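Local coordinates for uncharacterized protein (Corynebacterium diphtheriae NCTC 13129, PDB 3B4Q) that is of unknown function but forms a small all-helical domain that matches the C-terminal region of the resuscitation-promoting factor Rpf1 family, at residues 11-16 and 75-80; 67-72 and 82-87. All coordinates share one frame; numbering follows the deposited sequence.

How the interactions relate
Interactions 1 and 2 both draw on helix 77-83: interaction 1 uses its N-terminal part, interaction 2 its C-terminal end and the break that leads into helix 85-91. Their centres lie about 11 Å apart, and the ring of Phe80, on segment 75-80, packs against helix 64-72 beside interaction 2, its CE1 3.6 Å from Tyr70 CA. Interaction 1 is apolar at its heart, a buried phenylalanine against two valines, with a more exposed asparagine at its border. Interaction 2 rests on a partly exposed ring, an alanine methyl and a buried asparagine amide; Arg85, on segment 82-87 but outside the contact, holds a sulfate at the surface. Along the sequence the four segments alternate.

Interaction 1 of 2, residues 11-16 and 75-80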
ATOM      1  N   ARG A  11      -1.999   7.569  -3.996  1.00 11.54           N
ATOM      2  CA  ARG A  11      -2.731   8.448  -3.068  0.50 12.62           C
ATOM      3  C   ARG A  11      -4.211   8.565  -3.409  1.00 12.62           C
ATOM      4  O   ARG A  11      -5.046   8.635  -2.501  1.00 13.15           O
ATOM      5  CB  ARG A  11      -2.069   9.813  -2.956  0.50 14.02           C
ATOM      6  CG  ARG A  11      -0.731   9.716  -2.309  0.50 15.48           C
ATOM      7  CD  ARG A  11       0.026  11.039  -2.352  0.50 19.24           C
ATOM      8  NE  ARG A  11      -0.263  11.873  -1.194  0.50 24.96           N
ATOM      9  CZ  ARG A  11       0.264  13.080  -0.993  0.50 22.98           C
ATOM     10  NH1 ARG A  11      -0.055  13.784   0.095  0.50 27.39           N
ATOM     11  NH2 ARG A  11       1.124  13.583  -1.875  0.50 27.95           N
ATOM     12  N   ASP A  12      -4.544   8.546  -4.697  1.00 11.40           N
ATOM     13  CA  ASP A  12      -5.968   8.602  -5.113  1.00 11.72           C
ATOM     14  C   ASP A  12      -6.657   7.287  -4.785  1.00 11.70           C
ATOM     15  O   ASP A  12      -7.815   7.273  -4.345  1.00 12.43           O
ATOM     16  CB  ASP A  12      -6.075   8.885  -6.615  1.00 12.91           C
ATOM     17  CG  ASP A  12      -5.381  10.175  -7.003  1.00 15.32           C
ATOM     18  OD1 ASP A  12      -5.650  11.223  -6.359  1.00 18.36           O
ATOM     19  OD2 ASP A  12      -4.572  10.154  -7.961  1.00 16.81           O
ATOM     20  N   VAL A  13      -5.964   6.177  -5.058  1.00 10.69           N
ATOM     21  CA  VAL A  13      -6.516   4.855  -4.744  1.00 11.58           C
ATOM     22  C   VAL A  13      -6.896   4.710  -3.261  1.00 11.27           C
ATOM     23  O   VAL A  13      -7.915   4.051  -2.937  1.00 11.83           O
ATOM     24  CB  VAL A  13      -5.546   3.734  -5.199  1.00 11.97           C
ATOM     25  CG1 VAL A  13      -6.059   2.330  -4.742  1.00 13.97           C
ATOM     26  CG2 VAL A  13      -5.340   3.819  -6.723  1.00 13.20           C
ATOM     27  N   VAL A  14      -6.097   5.285  -2.363  1.00 11.50           N
ATOM     28  CA  VAL A  14      -6.420   5.148  -0.931  1.00 10.74           C
ATOM     29  C   VAL A  14      -7.077   6.380  -0.326  1.00 10.94           C
ATOM     30  O   VAL A  14      -7.013   6.581   0.894  1.00 12.44           O
ATOM     31  CB  VAL A  14      -5.173   4.748  -0.099  1.00  9.45           C
ATOM     32  CG1 VAL A  14      -4.622   3.364  -0.557  1.00 11.82           C
ATOM     33  CG2 VAL A  14      -4.107   5.848  -0.151  1.00 11.50           C
ATOM     34  N   ALA A  15      -7.742   7.175  -1.181  1.00 11.57           N
ATOM     35  CA  ALA A  15      -8.462   8.388  -0.743  1.00 12.81           C
ATOM     36  C   ALA A  15      -9.412   8.131   0.423  1.00 13.27           C
ATOM     37  O   ALA A  15      -9.632   9.027   1.267  1.00 15.24           O
ATOM     38  CB  ALA A  15      -9.223   9.012  -1.917  1.00 14.07           C
ATOM     39  N   ASN A  16      -9.982   6.914   0.464  1.00 12.42           N
ATOM     40  CA  ASN A  16     -10.985   6.563   1.500  1.00 13.42           C
ATOM     41  C   ASN A  16     -10.492   5.570   2.559  1.00 13.90           C
ATOM     42  O   ASN A  16     -11.284   5.006   3.339  1.00 15.46           O
ATOM     43  CB  ASN A  16     -12.251   6.059   0.799  1.00 14.72           C
ATOM     44  CG  ASN A  16     -12.762   7.042  -0.243  1.00 15.34           C
ATOM     45  OD1 ASN A  16     -13.033   6.665  -1.401  1.00 18.32           O
ATOM     46  ND2 ASN A  16     -12.823   8.314   0.125  1.00 13.94           N
ATOM     47  N   THR A  75       3.862  -4.865  -8.243  1.00 18.73           N
ATOM     48  CA  THR A  75       4.039  -3.642  -9.049  1.00 21.02           C
ATOM     49  C   THR A  75       2.705  -2.997  -9.357  1.00 19.68           C
ATOM     50  O   THR A  75       2.624  -1.996 -10.078  1.00 21.93           O
ATOM     51  CB  THR A  75       4.799  -3.906 -10.398  1.00 22.34           C
ATOM     52  OG1 THR A  75       3.927  -4.594 -11.296  1.00 25.73           O
ATOM     53  CG2 THR A  75       6.028  -4.732 -10.181  1.00 24.57           C
ATOM     54  N   ASN A  76       1.640  -3.572  -8.798  1.00 17.65           N
ATOM     55  CA  ASN A  76       0.306  -3.171  -9.156  1.00 16.59           C
ATOM     56  C   ASN A  76      -0.409  -2.639  -7.906  1.00 14.77           C
ATOM     57  O   ASN A  76      -0.981  -3.416  -7.120  1.00 15.35           O
ATOM     58  CB  ASN A  76      -0.441  -4.382  -9.759  1.00 17.88           C
ATOM     59  CG  ASN A  76      -1.898  -4.102 -10.060  1.00 19.81           C
ATOM     60  OD1 ASN A  76      -2.422  -2.966  -9.913  1.00 20.10           O
ATOM     61  ND2 ASN A  76      -2.600  -5.180 -10.479  1.00 22.41           N
ATOM     62  N   PHE A  77      -0.328  -1.318  -7.709  1.00 13.19           N
ATOM     63  CA  PHE A  77      -0.842  -0.753  -6.450  1.00 11.14           C
ATOM     64  C   PHE A  77      -2.351  -0.987  -6.260  1.00 11.55           C
ATOM     65  O   PHE A  77      -2.810  -1.441  -5.193  1.00 10.63           O
ATOM     66  CB  PHE A  77      -0.483   0.712  -6.202  1.00 10.58           C
ATOM     67  CG  PHE A  77      -0.911   1.148  -4.841  1.00 10.93           C
ATOM     68  CD1 PHE A  77      -0.132   0.824  -3.713  1.00 11.48           C
ATOM     69  CD2 PHE A  77      -2.157   1.742  -4.650  1.00 13.23           C
ATOM     70  CE1 PHE A  77      -0.559   1.164  -2.456  1.00 13.02           C
ATOM     71  CE2 PHE A  77      -2.604   2.083  -3.378  1.00 11.46           C
ATOM     72  CZ  PHE A  77      -1.800   1.791  -2.277  1.00 11.05           C
ATOM     73  N   ASN A  78      -3.128  -0.651  -7.280  1.00 12.17           N
ATOM     74  CA  ASN A  78      -4.585  -0.817  -7.154  1.00 12.25           C
ATOM     75  C   ASN A  78      -4.903  -2.282  -6.865  1.00 12.56           C
ATOM     76  O   ASN A  78      -5.730  -2.575  -6.001  1.00 13.28           O
ATOM     77  CB  ASN A  78      -5.291  -0.378  -8.453  1.00 14.11           C
ATOM     78  CG  ASN A  78      -6.776  -0.516  -8.345  1.00 16.24           C
ATOM     79  OD1 ASN A  78      -7.371  -1.485  -8.856  1.00 19.90           O
ATOM     80  ND2 ASN A  78      -7.383   0.368  -7.599  1.00 17.72           N
ATOM     81  N   GLY A  79      -4.217  -3.206  -7.550  1.00 12.79           N
ATOM     82  CA  GLY A  79      -4.493  -4.628  -7.337  1.00 12.40           C
ATOM     83  C   GLY A  79      -4.147  -5.048  -5.921  1.00 12.12           C
ATOM     84  O   GLY A  79      -4.898  -5.804  -5.266  1.00 12.80           O
ATOM     85  N   PHE A  80      -3.011  -4.553  -5.426  1.00 12.38           N
ATOM     86  CA  PHE A  80      -2.573  -4.914  -4.069  1.00 11.75           C
ATOM     87  C   PHE A  80      -3.543  -4.389  -3.017  1.00 11.93           C
ATOM     88  O   PHE A  80      -3.937  -5.111  -2.093  1.00 12.49           O
ATOM     89  CB  PHE A  80      -1.178  -4.329  -3.824  1.00 12.48           C
ATOM     90  CG  PHE A  80      -0.691  -4.504  -2.403  1.00 11.90           C
ATOM     91  CD1 PHE A  80      -0.276  -5.742  -1.938  1.00 13.46           C
ATOM     92  CD2 PHE A  80      -0.685  -3.411  -1.513  1.00 13.88           C
ATOM     93  CE1 PHE A  80       0.160  -5.917  -0.622  1.00 14.49           C
ATOM     94  CE2 PHE A  80      -0.247  -3.587  -0.195  1.00 15.18           C
ATOM     95  CZ  PHE A  80       0.185  -4.856   0.244  1.00 13.88           C
TER
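The ring of Phe77 meets Val13 and Val14 with its edge: CB of Val13 and CG1 of Val14 both lie near the ring plane. In this small all-helical domain the contact brings the short helix 10-13 and the turn after it against the start of helix 77-83. The Phe77 ring also packs on Val25 of helix 19-35 and on Ala43, Val44 and Leu47 of helix 39-56, and is thus part of a core shared by four helices. At its rim the two valines converge on CE2, which lies 3.7 Å from CG1 of both Val13 and Val14. Val13 runs antiparallel alongside the phenylalanine side chain, while Val14 comes at it broadside, its CG1 touching CZ as well as CE2. Phe77 extends toward the valines with CG anti to the backbone N (chi1 -174°).

Val13 CG1 has a second neighbour: ND2 of Asn78 stands 3.7 Å away. This is packing of an amide against a methyl group, with no hydrogen bond across the segments. At Val14 the backbone departs from the helix; its side chain also touches Val21 and Val25 of helix 19-35, while its carbonyl oxygen accepts a hydrogen bond from Gln22 NE2.

Two hydrogen bonds engage backbone N-H groups in the first turn of helix 77-83, one with a neighbouring helix and one with the N-cap. Glu40 OE2 takes a hydrogen bond from Phe77 N, tying the first turn to helix 39-56. Asn76 is the N-cap, and its OD1 accepts from Gly79 N at 3.0 Å, the N-H approaching from above the amide carbonyl, 66° out of its plane.

Interaction 2 of 2, residues 67-72 and 82-87; sequences EAFYQA and MANRGA. With SO4 (sulfate ion), chain C.
Ala83 presents its methyl group to one face of the Phe69 ring, making a CH-pi contact with CB 3.9 Å from the ring centroid and 21° off the normal. The methyl is offset toward the rim, near CG and CD1 of the ring. Van der Waals contact continues at Asn84: OD1 lies 3.4 Å from Phe69 CB, and ND2 sits at the ring edge, 3.5 Å from CD2. Ring and amide planes are 72° apart, so the amide meets the ring steeply. With CG beside the backbone N (chi1 -76°), the ring of Phe69 reaches across to Ala83.

The contact sets the middle of helix 64-72 against the C-terminal end of helix 77-83, the two running roughly antiparallel as a helical hairpin; the second arm breaks at Asn84 before helix 85-91. Asn84 occupies the N-cap position of that last helix without a side-chain capping bond; it packs on Ile66 as well.

Hydrogen bonds lie away from this interface. Within helix 64-72, Gln71 NE2 donates to Glu67 OE2 at 2.9 Å, almost straight, arriving from above the carboxylate plane. Tyr70, stacked on Tyr48, bonds Asp45 through its OH. On the other segment, Arg85 holds a sulfate, probably from the crystallisation liquor: NH1 and NH2 both donate to O4, at 2.7 and 2.9 Å, the oxygen lying in the guanidinium plane.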
ATOM      1  N   GLU A  67       0.707 -11.877   2.751  1.00 15.89           N
ATOM      2  CA  GLU A  67       1.974 -12.115   2.074  1.00 16.38           C
ATOM      3  C   GLU A  67       1.748 -12.550   0.633  1.00 14.57           C
ATOM      4  O   GLU A  67       2.449 -12.117  -0.278  1.00 14.15           O
ATOM      5  CB  GLU A  67       2.816 -13.172   2.836  1.00 18.12           C
ATOM      6  CG  GLU A  67       3.999 -13.727   2.040  1.00 23.88           C
ATOM      7  CD  GLU A  67       5.163 -12.760   1.944  1.00 32.70           C
ATOM      8  OE1 GLU A  67       5.169 -11.768   2.708  1.00 35.47           O
ATOM      9  OE2 GLU A  67       6.084 -12.988   1.107  1.00 36.45           O
ATOM     10  N   ALA A  68       0.764 -13.417   0.428  1.00 13.32           N
ATOM     11  CA  ALA A  68       0.523 -13.935  -0.919  1.00 14.21           C
ATOM     12  C   ALA A  68       0.044 -12.832  -1.835  1.00 14.28           C
ATOM     13  O   ALA A  68       0.514 -12.709  -2.967  1.00 16.09           O
ATOM     14  CB  ALA A  68      -0.486 -15.055  -0.890  1.00 15.50           C
ATOM     15  N   PHE A  69      -0.879 -12.010  -1.330  1.00 14.83           N
ATOM     16  CA  PHE A  69      -1.347 -10.879  -2.150  1.00 14.77           C
ATOM     17  C   PHE A  69      -0.263  -9.808  -2.444  1.00 14.50           C
ATOM     18  O   PHE A  69      -0.272  -9.146  -3.484  1.00 14.17           O
ATOM     19  CB  PHE A  69      -2.597 -10.278  -1.569  1.00 17.09           C
ATOM     20  CG  PHE A  69      -3.844 -11.100  -1.834  1.00 18.39           C
ATOM     21  CD1 PHE A  69      -4.109 -11.617  -3.112  1.00 19.16           C
ATOM     22  CD2 PHE A  69      -4.760 -11.353  -0.813  1.00 19.12           C
ATOM     23  CE1 PHE A  69      -5.284 -12.371  -3.376  1.00 23.10           C
ATOM     24  CE2 PHE A  69      -5.916 -12.096  -1.059  1.00 22.61           C
ATOM     25  CZ  PHE A  69      -6.173 -12.617  -2.342  1.00 21.05           C
ATOM     26  N   TYR A  70       0.680  -9.656  -1.526  1.00 13.57           N
ATOM     27  CA  TYR A  70       1.851  -8.827  -1.785  1.00 13.48           C
ATOM     28  C   TYR A  70       2.637  -9.415  -2.956  1.00 13.55           C
ATOM     29  O   TYR A  70       2.950  -8.721  -3.913  1.00 12.61           O
ATOM     30  CB  TYR A  70       2.705  -8.747  -0.516  1.00 15.04           C
ATOM     31  CG  TYR A  70       4.046  -8.065  -0.675  1.00 15.95           C
ATOM     32  CD1 TYR A  70       4.141  -6.704  -0.976  1.00 16.21           C
ATOM     33  CD2 TYR A  70       5.228  -8.776  -0.462  1.00 17.19           C
ATOM     34  CE1 TYR A  70       5.394  -6.092  -1.106  1.00 16.44           C
ATOM     35  CE2 TYR A  70       6.458  -8.169  -0.555  1.00 19.09           C
ATOM     36  CZ  TYR A  70       6.547  -6.836  -0.885  1.00 19.05           C
ATOM     37  OH  TYR A  70       7.779  -6.210  -0.995  1.00 22.11           O
ATOM     38  N   GLN A  71       2.943 -10.709  -2.881  1.00 14.01           N
ATOM     39  CA  GLN A  71       3.768 -11.312  -3.946  1.00 15.28           C
ATOM     40  C   GLN A  71       3.027 -11.342  -5.287  1.00 14.80           C
ATOM     41  O   GLN A  71       3.644 -11.278  -6.363  1.00 15.87           O
ATOM     42  CB  GLN A  71       4.256 -12.709  -3.558  1.00 16.40           C
ATOM     43  CG  GLN A  71       5.132 -12.694  -2.300  1.00 19.85           C
ATOM     44  CD  GLN A  71       6.491 -11.984  -2.455  1.00 24.35           C
ATOM     45  OE1 GLN A  71       6.905 -11.602  -3.560  1.00 26.19           O
ATOM     46  NE2 GLN A  71       7.194 -11.814  -1.330  1.00 26.28           N
ATOM     47  N   ALA A  72       1.707 -11.427  -5.222  1.00 13.50           N
ATOM     48  CA  ALA A  72       0.924 -11.448  -6.448  1.00 15.65           C
ATOM     49  C   ALA A  72       0.716 -10.066  -7.056  1.00 15.17           C
ATOM     50  O   ALA A  72       0.186  -9.958  -8.148  1.00 16.48           O
ATOM     51  CB  ALA A  72      -0.402 -12.149  -6.224  1.00 14.97           C
HETATM   52  N   MSE A  82      -6.713  -3.460  -3.420  1.00 10.87           N
HETATM   53  CA  MSE A  82      -8.037  -4.084  -3.508  1.00 11.81           C
HETATM   54  C   MSE A  82      -8.010  -5.511  -2.925  1.00 12.19           C
HETATM   55  O   MSE A  82      -8.940  -5.916  -2.184  1.00 13.46           O
HETATM   56  CB  MSE A  82      -8.607  -4.024  -4.941  1.00 12.25           C
HETATM   57  CG  MSE A  82      -8.874  -2.583  -5.417  1.00 14.09           C
HETATM   58 SE   MSE A  82     -10.126  -1.582  -4.260  0.70 17.77          SE
HETATM   59  CE  MSE A  82     -11.779  -2.471  -4.771  1.00 20.58           C
ATOM     60  N   ALA A  83      -6.935  -6.237  -3.196  1.00 12.13           N
ATOM     61  CA  ALA A  83      -6.829  -7.600  -2.707  1.00 13.96           C
ATOM     62  C   ALA A  83      -6.787  -7.620  -1.169  1.00 14.12           C
ATOM     63  O   ALA A  83      -7.346  -8.543  -0.503  1.00 15.33           O
ATOM     64  CB  ALA A  83      -5.570  -8.213  -3.267  1.00 13.75           C
ATOM     65  N   ASN A  84      -6.113  -6.636  -0.584  1.00 13.83           N
ATOM     66  CA  ASN A  84      -5.921  -6.632   0.893  1.00 14.15           C
ATOM     67  C   ASN A  84      -6.849  -5.656   1.612  1.00 13.15           C
ATOM     68  O   ASN A  84      -6.662  -5.359   2.804  1.00 12.46           O
ATOM     69  CB  ASN A  84      -4.467  -6.345   1.228  1.00 15.57           C
ATOM     70  CG  ASN A  84      -3.551  -7.546   0.950  1.00 19.73           C
ATOM     71  OD1 ASN A  84      -2.522  -7.410   0.258  1.00 26.16           O
ATOM     72  ND2 ASN A  84      -3.956  -8.720   1.407  1.00 16.73           N
ATOM     73  N   ARG A  85      -7.872  -5.175   0.897  1.00 11.88           N
ATOM     74  CA  ARG A  85      -8.712  -4.122   1.458  1.00 11.98           C
ATOM     75  C   ARG A  85      -9.467  -4.601   2.689  1.00 11.03           C
ATOM     76  O   ARG A  85      -9.604  -3.852   3.672  1.00 12.32           O
ATOM     77  CB  ARG A  85      -9.675  -3.531   0.422  1.00 12.73           C
ATOM     78  CG  ARG A  85     -10.227  -2.189   0.865  1.00 12.26           C
ATOM     79  CD  ARG A  85     -10.948  -1.492  -0.272  1.00 13.23           C
ATOM     80  NE  ARG A  85     -12.054  -2.283  -0.802  1.00 13.92           N
ATOM     81  CZ  ARG A  85     -13.283  -2.299  -0.288  1.00 13.04           C
ATOM     82  NH1 ARG A  85     -13.592  -1.560   0.765  1.00 14.82           N
ATOM     83  NH2 ARG A  85     -14.219  -3.052  -0.864  1.00 15.88           N
ATOM     84  N   GLY A  86      -9.961  -5.841   2.645  1.00 11.88           N
ATOM     85  CA  GLY A  86     -10.684  -6.358   3.817  1.00 11.59           C
ATOM     86  C   GLY A  86      -9.717  -6.485   5.008  1.00 12.26           C
ATOM     87  O   GLY A  86     -10.073  -6.184   6.166  1.00 12.64           O
ATOM     88  N   ALA A  87      -8.509  -6.991   4.746  1.00 12.73           N
ATOM     89  CA  ALA A  87      -7.479  -7.077   5.795  1.00 13.29           C
ATOM     90  C   ALA A  87      -7.184  -5.704   6.409  1.00 13.90           C
ATOM     91  O   ALA A  87      -7.085  -5.532   7.611  1.00 14.15           O
ATOM     92  CB  ALA A  87      -6.220  -7.647   5.209  1.00 14.11           C
TER
HETATM   93  S   SO4 C   1     -16.884  -3.637   2.013  1.00 27.38           S
HETATM   94  O1  SO4 C   1     -16.800  -4.906   1.300  1.00 32.51           O
HETATM   95  O2  SO4 C   1     -16.784  -3.779   3.459  1.00 30.16           O
HETATM   96  O3  SO4 C   1     -18.237  -3.145   1.731  1.00 32.99           O
HETATM   97  O4  SO4 C   1     -15.927  -2.669   1.494  1.00 32.10           O